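Local structure of uncharacterized protein (Bacteroides vulgatus, 4QB7) at residues Ala44-Ser49 / Lys89-Phe94; Asn58-Phe63 / Asn117-Pro122; Asn11-Leu16 / Thr79-Trp84. The protein probably serves as a component of the fimbrium tip, fimbriae being cell-surface filaments that mediate adhesion and biofilm formation. All coordinates share one frame; numbering follows the deposited sequence.

Interaction 1: Ala44-Ser49 / Lys89-Phe94; sequences AYQTSS and KKITFF. With SO4 (sulfate ion), chain I; SO4 (sulfate ion), chain L.
Lys90 reaches across to the end of segment 44-49: its chain, extended beyond CG, brings NZ within 2.9 Å of Ser49 O, in the carbonyl plane on a lone pair. The same NZ donates to O4 of the chain I sulfate (2.8 Å), so an anion and a carbonyl grip the ammonium together. Nearer its root, Lys90 CB packs on Thr47 OG1, which hydrogen-bonds Ser48 O; a water joins this hydroxyl to Thr92 OG1, which also pairs with Asp150 N. Tyr45 shares that face. Its CE1 lies 3.6 Å from Phe94 CD2, the two rings nearly perpendicular with planes at 87°, while Thr92 O sits at the tyrosine edge; Trp52 adds an edge-to-face ring. At the strand's start Lys89 crosses Gln46, its CD 3.8 Å from Gln46 CD, and its NZ donates to O2 of the chain L sulfate (2.7 Å) and salt-bridges Asp87. Both sulfates probably come from the crystallisation liquor. Tyr45-Thr92 and Thr47-Lys90 are hydrogen-bonded antiparallel pairs, each with two N-H...O bonds, alternating with the non-hydrogen-bonded pairs Ala44-Phe93 and Gln46-Ile91. This is regular antiparallel register, strand 40-47 against strand 90-97 within the large mixed sheet of a fimbrillin-type β-domain.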
loop_
_atom_site.group_PDB
_atom_site.type_symbol
_atom_site.label_atom_id
_atom_site.label_comp_id
_atom_site.label_asym_id
_atom_site.label_seq_id
_atom_site.Cartn_x
_atom_site.Cartn_y
_atom_site.Cartn_z
ATOM N N ALA A 44 18.645 -14.735 4.732
ATOM C CA ALA A 44 19.396 -15.662 3.900
ATOM C C ALA A 44 19.539 -16.997 4.613
ATOM O O ALA A 44 19.911 -17.059 5.784
ATOM C CB ALA A 44 20.742 -15.085 3.521
ATOM N N TYR A 45 19.196 -18.068 3.895
ATOM C CA TYR A 45 19.182 -19.448 4.370
ATOM C C TYR A 45 20.172 -20.290 3.579
ATOM O O TYR A 45 19.989 -20.537 2.385
ATOM C CB TYR A 45 17.757 -20.025 4.207
ATOM C CG TYR A 45 16.651 -19.316 4.961
ATOM C CD1 TYR A 45 16.206 -18.053 4.570
ATOM C CD2 TYR A 45 15.955 -19.958 5.975
ATOM C CE1 TYR A 45 15.156 -17.411 5.233
ATOM C CE2 TYR A 45 14.883 -19.337 6.623
ATOM C CZ TYR A 45 14.520 -18.047 6.278
ATOM O OH TYR A 45 13.491 -17.427 6.934
ATOM N N GLN A 46 21.220 -20.727 4.234
ATOM C CA GLN A 46 22.204 -21.595 3.597
ATOM C C GLN A 46 21.762 -23.077 3.715
ATOM O O GLN A 46 21.469 -23.563 4.814
ATOM C CB GLN A 46 23.603 -21.384 4.186
ATOM C CG GLN A 46 24.666 -22.113 3.394
ATOM C CD GLN A 46 26.002 -21.969 4.028
ATOM O OE1 GLN A 46 26.915 -21.376 3.460
ATOM N NE2 GLN A 46 26.138 -22.500 5.229
ATOM N N THR A 47 21.683 -23.756 2.559
ATOM C CA THR A 47 21.319 -25.163 2.438
ATOM C C THR A 47 22.470 -25.908 1.766
ATOM O O THR A 47 23.433 -25.296 1.289
ATOM C CB THR A 47 20.008 -25.357 1.610
ATOM O OG1 THR A 47 20.291 -25.255 0.211
ATOM C CG2 THR A 47 18.857 -24.441 2.019
ATOM N N SER A 48 22.328 -27.219 1.630
ATOM C CA SER A 48 23.269 -28.001 0.842
ATOM C C SER A 48 22.889 -27.831 -0.648
ATOM O O SER A 48 21.896 -27.169 -0.963
ATOM C CB SER A 48 23.215 -29.469 1.260
ATOM O OG SER A 48 22.098 -30.146 0.707
ATOM N N SER A 49 23.643 -28.464 -1.549
ATOM C CA SER A 49 23.331 -28.481 -2.968
ATOM C C SER A 49 21.915 -29.080 -3.228
ATOM O O SER A 49 21.344 -28.789 -4.270
ATOM C CB SER A 49 24.386 -29.281 -3.718
ATOM O OG SER A 49 24.229 -30.661 -3.457
ATOM N N LYS A 89 27.368 -25.619 -1.607
ATOM C CA LYS A 89 26.257 -25.153 -0.797
ATOM C C LYS A 89 25.556 -23.995 -1.500
ATOM O O LYS A 89 26.195 -23.228 -2.237
ATOM C CB LYS A 89 26.752 -24.726 0.591
ATOM C CG LYS A 89 26.922 -25.891 1.537
ATOM C CD LYS A 89 26.983 -25.436 2.986
ATOM C CE LYS A 89 28.368 -25.452 3.573
ATOM N NZ LYS A 89 29.203 -24.353 3.017
ATOM N N LYS A 90 24.245 -23.882 -1.275
ATOM C CA LYS A 90 23.377 -22.870 -1.877
ATOM C C LYS A 90 22.861 -21.897 -0.823
ATOM O O LYS A 90 22.806 -22.255 0.362
ATOM C CB LYS A 90 22.203 -23.557 -2.602
ATOM C CG LYS A 90 22.651 -24.335 -3.847
ATOM C CD LYS A 90 21.524 -25.070 -4.568
ATOM C CE LYS A 90 22.121 -25.777 -5.752
ATOM N NZ LYS A 90 21.212 -26.760 -6.389
ATOM N N ILE A 91 22.513 -20.656 -1.243
ATOM C CA ILE A 91 21.924 -19.649 -0.339
ATOM C C ILE A 91 20.630 -19.123 -0.947
ATOM O O ILE A 91 20.597 -18.737 -2.117
ATOM C CB ILE A 91 22.882 -18.478 0.057
ATOM C CG1 ILE A 91 24.244 -18.997 0.593
ATOM C CG2 ILE A 91 22.217 -17.564 1.107
ATOM C CD1 ILE A 91 25.287 -17.919 0.514
ATOM N N THR A 92 19.556 -19.145 -0.149
ATOM C CA THR A 92 18.246 -18.651 -0.533
ATOM C C THR A 92 18.015 -17.331 0.195
ATOM O O THR A 92 18.184 -17.232 1.420
ATOM C CB THR A 92 17.153 -19.702 -0.279
ATOM O OG1 THR A 92 17.250 -20.662 -1.313
ATOM C CG2 THR A 92 15.745 -19.118 -0.342
ATOM N N PHE A 93 17.617 -16.320 -0.581
ATOM C CA PHE A 93 17.384 -14.979 -0.087
ATOM C C PHE A 93 15.916 -14.612 -0.156
ATOM O O PHE A 93 15.165 -15.133 -0.985
ATOM C CB PHE A 93 18.230 -13.966 -0.893
ATOM C CG PHE A 93 19.724 -14.208 -0.828
ATOM C CD1 PHE A 93 20.342 -15.091 -1.709
ATOM C CD2 PHE A 93 20.512 -13.557 0.117
ATOM C CE1 PHE A 93 21.719 -15.338 -1.627
ATOM C CE2 PHE A 93 21.886 -13.800 0.194
ATOM C CZ PHE A 93 22.486 -14.675 -0.691
ATOM N N PHE A 94 15.521 -13.722 0.767
ATOM C CA PHE A 94 14.235 -13.031 0.894
ATOM C C PHE A 94 14.554 -11.612 1.324
ATOM O O PHE A 94 15.589 -11.383 1.958
ATOM C CB PHE A 94 13.287 -13.721 1.902
ATOM C CG PHE A 94 12.972 -15.156 1.575
ATOM C CD1 PHE A 94 11.970 -15.475 0.662
ATOM C CD2 PHE A 94 13.684 -16.193 2.169
ATOM C CE1 PHE A 94 11.688 -16.809 0.355
ATOM C CE2 PHE A 94 13.388 -17.528 1.873
ATOM C CZ PHE A 94 12.409 -17.824 0.953
HETATM S S SO4 I . 17.849 -27.614 -7.133
HETATM O O1 SO4 I . 17.532 -26.406 -7.908
HETATM O O2 SO4 I . 16.637 -28.379 -6.856
HETATM O O3 SO4 I . 18.742 -28.458 -7.920
HETATM O O4 SO4 I . 18.493 -27.193 -5.887
HETATM S S SO4 L . 32.411 -22.131 3.308
HETATM O O1 SO4 L . 32.692 -20.819 2.701
HETATM O O2 SO4 L . 30.967 -22.304 3.467
HETATM O O3 SO4 L . 32.945 -23.200 2.452
HETATM O O4 SO4 L . 33.044 -22.175 4.628
HETATM O O HOH W 1 19.248 -22.772 -0.927
#

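Interaction 2: Asn58-Phe63 / Asn117-Pro122; sequences NTTPNF and NAKGAP. With SO4 (sulfate ion), chain D; SO4 (sulfate ion), chain H.
One backbone hydrogen bond joins the loops: Gly120 N donates to Thr59 O over 2.9 Å, nearly along the C=O axis. CA-H...O contacts flank it, with Lys119 CA 3.3 Å from that same Thr59 O and, in the reverse sense, Thr60 CA 3.4 Å from Ala118 O. Gly120 has a positive phi (85°), a conformation that favours glycine. Among the van der Waals contacts, Thr60 CG2 touches Lys119 CG at 3.8 Å and also approaches Asn117 O. CG2 is anti to the carbonyl carbon there, which puts OG1 between the backbone N and C (chi1 71°). Pro61 CD rests on Ala118 O at 3.3 Å, and the extended Lys119 chain runs past Asn58, its CD near Asn58 CA. Further hydrogen bonds go to two sulfates, probably from the crystallisation liquor. That of chain D is held through its O1 by Thr60 N, at 3.1 Å, and by Asn62 ND2; that of chain H accepts a hydrogen bond from Asn117 N. Thr59 OG1 instead bonds Glu55 O. The contact thus joins two irregular loops, one containing an inverse gamma turn centred on Pro61 ahead of strand 64-72, the other the connection of the antiparallel pair 111-113 and 123-127.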
loop_
_atom_site.group_PDB
_atom_site.type_symbol
_atom_site.label_atom_id
_atom_site.label_comp_id
_atom_site.label_asym_id
_atom_site.label_seq_id
_atom_site.Cartn_x
_atom_site.Cartn_y
_atom_site.Cartn_z
ATOM N N ASN A 58 13.303 -27.617 7.651
ATOM C CA ASN A 58 14.098 -27.651 8.875
ATOM C C ASN A 58 15.311 -26.705 8.813
ATOM O O ASN A 58 16.290 -26.897 9.547
ATOM C CB ASN A 58 14.523 -29.086 9.178
ATOM C CG ASN A 58 13.361 -30.029 9.315
ATOM O OD1 ASN A 58 12.776 -30.171 10.390
ATOM N ND2 ASN A 58 12.982 -30.673 8.221
ATOM N N THR A 59 15.226 -25.654 7.976
ATOM C CA THR A 59 16.261 -24.625 7.815
ATOM C C THR A 59 15.782 -23.302 8.420
ATOM O O THR A 59 14.654 -22.867 8.148
ATOM C CB THR A 59 16.666 -24.435 6.342
ATOM O OG1 THR A 59 16.989 -25.700 5.785
ATOM C CG2 THR A 59 17.880 -23.521 6.175
ATOM N N THR A 60 16.654 -22.662 9.225
ATOM C CA THR A 60 16.400 -21.363 9.859
ATOM C C THR A 60 17.179 -20.270 9.097
ATOM O O THR A 60 18.112 -20.634 8.374
ATOM C CB THR A 60 16.785 -21.391 11.373
ATOM O OG1 THR A 60 18.205 -21.436 11.550
ATOM C CG2 THR A 60 16.085 -22.492 12.151
ATOM N N PRO A 61 16.867 -18.943 9.246
ATOM C CA PRO A 61 17.673 -17.908 8.543
ATOM C C PRO A 61 19.081 -17.861 9.130
ATOM O O PRO A 61 19.462 -16.959 9.876
ATOM C CB PRO A 61 16.878 -16.618 8.778
ATOM C CG PRO A 61 16.119 -16.866 10.009
ATOM C CD PRO A 61 15.794 -18.325 10.057
ATOM N N ASN A 62 19.841 -18.893 8.811
ATOM C CA ASN A 62 21.162 -19.178 9.379
ATOM C C ASN A 62 22.314 -18.388 8.771
ATOM O O ASN A 62 23.429 -18.493 9.269
ATOM C CB ASN A 62 21.442 -20.665 9.218
ATOM C CG ASN A 62 21.427 -21.144 7.780
ATOM O OD1 ASN A 62 21.739 -20.411 6.850
ATOM N ND2 ASN A 62 21.104 -22.401 7.560
ATOM N N PHE A 63 22.080 -17.652 7.681
ATOM C CA PHE A 63 23.134 -16.931 6.964
ATOM C C PHE A 63 23.007 -15.423 7.124
ATOM O O PHE A 63 24.010 -14.741 7.255
ATOM C CB PHE A 63 23.098 -17.322 5.486
ATOM C CG PHE A 63 24.351 -16.956 4.749
ATOM C CD1 PHE A 63 25.510 -17.716 4.893
ATOM C CD2 PHE A 63 24.386 -15.843 3.916
ATOM C CE1 PHE A 63 26.677 -17.361 4.224
ATOM C CE2 PHE A 63 25.553 -15.494 3.241
ATOM C CZ PHE A 63 26.690 -16.244 3.411
ATOM N N ASN A 117 15.188 -18.292 14.904
ATOM C CA ASN A 117 15.223 -19.750 14.960
ATOM C C ASN A 117 13.948 -20.363 14.348
ATOM O O ASN A 117 13.698 -21.556 14.524
ATOM C CB ASN A 117 15.443 -20.255 16.407
ATOM C CG ASN A 117 16.788 -19.898 17.019
ATOM O OD1 ASN A 117 16.855 -19.408 18.155
ATOM N ND2 ASN A 117 17.896 -20.160 16.307
ATOM N N ALA A 118 13.157 -19.558 13.618
ATOM C CA ALA A 118 11.965 -20.065 12.926
ATOM C C ALA A 118 12.409 -20.823 11.667
ATOM O O ALA A 118 13.385 -20.444 11.012
ATOM C CB ALA A 118 11.017 -18.930 12.572
ATOM N N LYS A 119 11.715 -21.901 11.348
ATOM C CA LYS A 119 12.076 -22.736 10.211
ATOM C C LYS A 119 11.224 -22.384 8.995
ATOM O O LYS A 119 10.086 -21.944 9.136
ATOM C CB LYS A 119 11.949 -24.232 10.593
ATOM C CG LYS A 119 12.958 -24.670 11.665
ATOM C CD LYS A 119 12.589 -25.998 12.285
ATOM C CE LYS A 119 13.484 -26.395 13.439
ATOM N NZ LYS A 119 13.173 -27.771 13.926
ATOM N N GLY A 120 11.789 -22.568 7.813
ATOM C CA GLY A 120 11.089 -22.293 6.566
ATOM C C GLY A 120 11.162 -20.848 6.140
ATOM O O GLY A 120 11.845 -20.033 6.783
ATOM N N ALA A 121 10.423 -20.524 5.052
ATOM C CA ALA A 121 10.331 -19.161 4.524
ATOM C C ALA A 121 9.835 -18.231 5.639
ATOM O O ALA A 121 9.067 -18.676 6.511
ATOM C CB ALA A 121 9.408 -19.113 3.315
ATOM N N PRO A 122 10.358 -16.989 5.718
ATOM C CA PRO A 122 9.960 -16.102 6.828
ATOM C C PRO A 122 8.518 -15.565 6.725
ATOM O O PRO A 122 7.765 -15.877 5.778
ATOM C CB PRO A 122 10.999 -14.979 6.746
ATOM C CG PRO A 122 11.355 -14.910 5.302
ATOM C CD PRO A 122 11.327 -16.330 4.818
HETATM S S SO4 D . 19.910 -24.558 10.472
HETATM O O1 SO4 D . 19.255 -24.380 9.203
HETATM O O2 SO4 D . 19.506 -25.851 10.993
HETATM O O3 SO4 D . 21.360 -24.520 10.279
HETATM O O4 SO4 D . 19.553 -23.544 11.442
HETATM S S SO4 H . 13.099 -17.471 18.107
HETATM O O1 SO4 H . 11.831 -16.868 18.536
HETATM O O2 SO4 H . 12.907 -18.051 16.775
HETATM O O3 SO4 H . 14.169 -16.461 18.085
HETATM O O4 SO4 H . 13.466 -18.512 19.076
#

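Interaction 3: Asn11-Leu16 / Thr79-Trp84; sequences NRTIGL and TNLRFW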
loop_
_atom_site.group_PDB
_atom_site.type_symbol
_atom_site.label_atom_id
_atom_site.label_comp_id
_atom_site.label_asym_id
_atom_site.label_seq_id
_atom_site.Cartn_x
_atom_site.Cartn_y
_atom_site.Cartn_z
ATOM N N ASN A 11 36.306 -14.196 -7.200
ATOM C CA ASN A 11 35.834 -13.455 -6.017
ATOM C C ASN A 11 34.786 -14.285 -5.207
ATOM O O ASN A 11 34.153 -15.201 -5.756
ATOM C CB ASN A 11 35.262 -12.062 -6.409
ATOM C CG ASN A 11 35.103 -11.080 -5.254
ATOM O OD1 ASN A 11 34.065 -10.419 -5.113
ATOM N ND2 ASN A 11 36.117 -10.970 -4.391
ATOM N N ARG A 12 34.628 -13.971 -3.898
ATOM C CA ARG A 12 33.705 -14.714 -3.047
ATOM C C ARG A 12 32.737 -13.799 -2.249
ATOM O O ARG A 12 31.777 -14.313 -1.688
ATOM C CB ARG A 12 34.499 -15.640 -2.102
ATOM C CG ARG A 12 33.899 -17.046 -1.945
ATOM C CD ARG A 12 34.849 -18.098 -1.378
ATOM N NE ARG A 12 35.640 -17.644 -0.226
ATOM C CZ ARG A 12 35.291 -17.789 1.053
ATOM N NH1 ARG A 12 34.137 -18.370 1.376
ATOM N NH2 ARG A 12 36.087 -17.345 2.018
ATOM N N THR A 13 32.940 -12.469 -2.219
ATOM C CA THR A 13 32.004 -11.617 -1.467
ATOM C C THR A 13 30.662 -11.440 -2.256
ATOM O O THR A 13 30.617 -11.421 -3.500
ATOM C CB THR A 13 32.632 -10.279 -1.001
ATOM O OG1 THR A 13 31.649 -9.527 -0.271
ATOM C CG2 THR A 13 33.215 -9.451 -2.146
ATOM N N ILE A 14 29.577 -11.381 -1.478
ATOM C CA ILE A 14 28.209 -11.311 -1.957
ATOM C C ILE A 14 27.880 -9.875 -2.275
ATOM O O ILE A 14 27.976 -9.007 -1.410
ATOM C CB ILE A 14 27.235 -11.952 -0.924
ATOM C CG1 ILE A 14 27.599 -13.441 -0.730
ATOM C CG2 ILE A 14 25.753 -11.773 -1.345
ATOM C CD1 ILE A 14 27.091 -14.070 0.429
ATOM N N GLY A 15 27.549 -9.642 -3.536
ATOM C CA GLY A 15 27.172 -8.335 -4.032
ATOM C C GLY A 15 25.672 -8.179 -3.982
ATOM O O GLY A 15 24.935 -9.181 -4.011
ATOM N N LEU A 16 25.212 -6.917 -3.864
ATOM C CA LEU A 16 23.787 -6.619 -3.823
ATOM C C LEU A 16 23.416 -5.703 -4.942
ATOM O O LEU A 16 24.161 -4.787 -5.265
ATOM C CB LEU A 16 23.324 -5.978 -2.491
ATOM C CG LEU A 16 23.693 -6.630 -1.175
ATOM C CD1 LEU A 16 23.141 -5.826 -0.038
ATOM C CD2 LEU A 16 23.201 -8.058 -1.105
ATOM N N THR A 79 26.831 -4.227 6.626
ATOM C CA THR A 79 27.961 -4.135 7.564
ATOM C C THR A 79 28.596 -5.516 7.867
ATOM O O THR A 79 29.820 -5.656 7.730
ATOM C CB THR A 79 27.545 -3.411 8.854
ATOM O OG1 THR A 79 26.501 -4.149 9.495
ATOM C CG2 THR A 79 27.076 -1.978 8.600
ATOM N N ASN A 80 27.787 -6.523 8.267
ATOM C CA ASN A 80 28.304 -7.863 8.599
ATOM C C ASN A 80 28.643 -8.627 7.329
ATOM O O ASN A 80 27.755 -9.252 6.752
ATOM C CB ASN A 80 27.301 -8.657 9.462
ATOM C CG ASN A 80 27.040 -8.046 10.809
ATOM O OD1 ASN A 80 26.019 -7.385 11.024
ATOM N ND2 ASN A 80 27.969 -8.236 11.740
ATOM N N LEU A 81 29.912 -8.583 6.893
ATOM C CA LEU A 81 30.344 -9.244 5.660
ATOM C C LEU A 81 30.213 -10.769 5.673
ATOM O O LEU A 81 30.450 -11.446 6.676
ATOM C CB LEU A 81 31.756 -8.859 5.227
ATOM C CG LEU A 81 31.848 -8.557 3.722
ATOM C CD1 LEU A 81 31.097 -7.240 3.349
ATOM C CD2 LEU A 81 33.288 -8.549 3.254
ATOM N N ARG A 82 29.745 -11.267 4.535
ATOM C CA ARG A 82 29.456 -12.652 4.235
ATOM C C ARG A 82 30.018 -12.972 2.879
ATOM O O ARG A 82 30.084 -12.101 2.003
ATOM C CB ARG A 82 27.939 -12.905 4.251
ATOM C CG ARG A 82 27.267 -12.798 5.607
ATOM C CD ARG A 82 27.430 -14.038 6.469
ATOM N NE ARG A 82 26.649 -13.901 7.698
ATOM C CZ ARG A 82 27.077 -13.289 8.800
ATOM N NH1 ARG A 82 28.306 -12.781 8.853
ATOM N NH2 ARG A 82 26.285 -13.187 9.859
ATOM N N PHE A 83 30.387 -14.240 2.696
ATOM C CA PHE A 83 31.006 -14.734 1.485
ATOM C C PHE A 83 30.246 -15.889 0.919
ATOM O O PHE A 83 29.625 -16.629 1.680
ATOM C CB PHE A 83 32.450 -15.171 1.814
ATOM C CG PHE A 83 33.327 -14.031 2.283
ATOM C CD1 PHE A 83 33.331 -13.636 3.621
ATOM C CD2 PHE A 83 34.127 -13.335 1.387
ATOM C CE1 PHE A 83 34.100 -12.550 4.046
ATOM C CE2 PHE A 83 34.913 -12.265 1.817
ATOM C CZ PHE A 83 34.883 -11.873 3.143
ATOM N N TRP A 84 30.323 -16.094 -0.407
ATOM C CA TRP A 84 29.701 -17.253 -1.042
ATOM C C TRP A 84 30.393 -18.496 -0.531
ATOM O O TRP A 84 31.595 -18.433 -0.248
ATOM C CB TRP A 84 29.799 -17.193 -2.573
ATOM C CG TRP A 84 28.959 -16.124 -3.216
ATOM C CD1 TRP A 84 29.404 -14.960 -3.758
ATOM C CD2 TRP A 84 27.527 -16.136 -3.403
ATOM N NE1 TRP A 84 28.347 -14.231 -4.250
ATOM C CE2 TRP A 84 27.181 -14.926 -4.040
ATOM C CE3 TRP A 84 26.505 -17.051 -3.089
ATOM C CZ2 TRP A 84 25.858 -14.616 -4.396
ATOM C CZ3 TRP A 84 25.196 -16.731 -3.407
ATOM C CH2 TRP A 84 24.882 -15.536 -4.074
#
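Ile14 lies over the indole of Trp84: CG1 stands 3.6 Å from the centroid of the five-membered ring, only 7° off its normal, a CH-pi contact in which the two side chains cross at about a right angle. CG1 gets there by being anti to the carbonyl carbon, beside the backbone N (chi1 -61°), while CD1 continues on to Phe83 C at 3.7 Å. Arg12 grips Trp84 by its backbone at both ends. Trp84 N donates to Arg12 O in a nearly straight bond, and Arg12 NH1 returns to Trp84 O at 3.0 Å, the carbonyl tilted 22° from the guanidinium plane. One face of that guanidinium is covered by Phe83 CB, 3.6 Å from NH1. The phenyl ring of Phe83 lies beside Thr13, its CE2 4.1 Å from Thr13 CB, and Leu81 CD2 reaches Thr13 OG1 at 4.0 Å. Around a single backbone bridge, Thr13 with Phe83, the N-terminal segment, predicted to belong to the propeptide, meets the loop between strands 75-77 and 90-97. At Gly15 the chain enters strand 15-18, which joins the large mixed sheet parallel to strand 159-178. In the next shell Trp84 NE1 donates to Gly158 O, and Ile91, Phe93 and Val160 pack against the indole. Tyr78 OH hydrogen-bonds Ile14 O, and Arg82 NE turns away from segment 11-16 to Phe63 O. Arg12 NH1 also meets O1 of the chain L sulfate, probably from the crystallisation liquor, the same ion that Lys89 NZ holds.

All three contacts lie on the same side of the chain's centre, and their segments alternate along the sequence. Interactions 1 and 2, about 10 Å apart between centres, meet at Gln46 N and Asn62 OD1, 2.7 Å apart, and at Ala44 O and Phe63 N, 2.9 Å apart; Tyr45 OH also packs close to Gly120 and Pro122. Interaction 3 lies about 13 Å from interaction 1, where Ile91 CD1 packs on Trp84 CE3 at 3.9 Å. Between interactions 2 and 3, about 20 Å apart, Phe63 spans the gap, its CE2 3.5 Å from Ile14 CD1. The chain L sulfate lies between Lys89 of interaction 1 and Arg12 of interaction 3; the sulfates mark no known site.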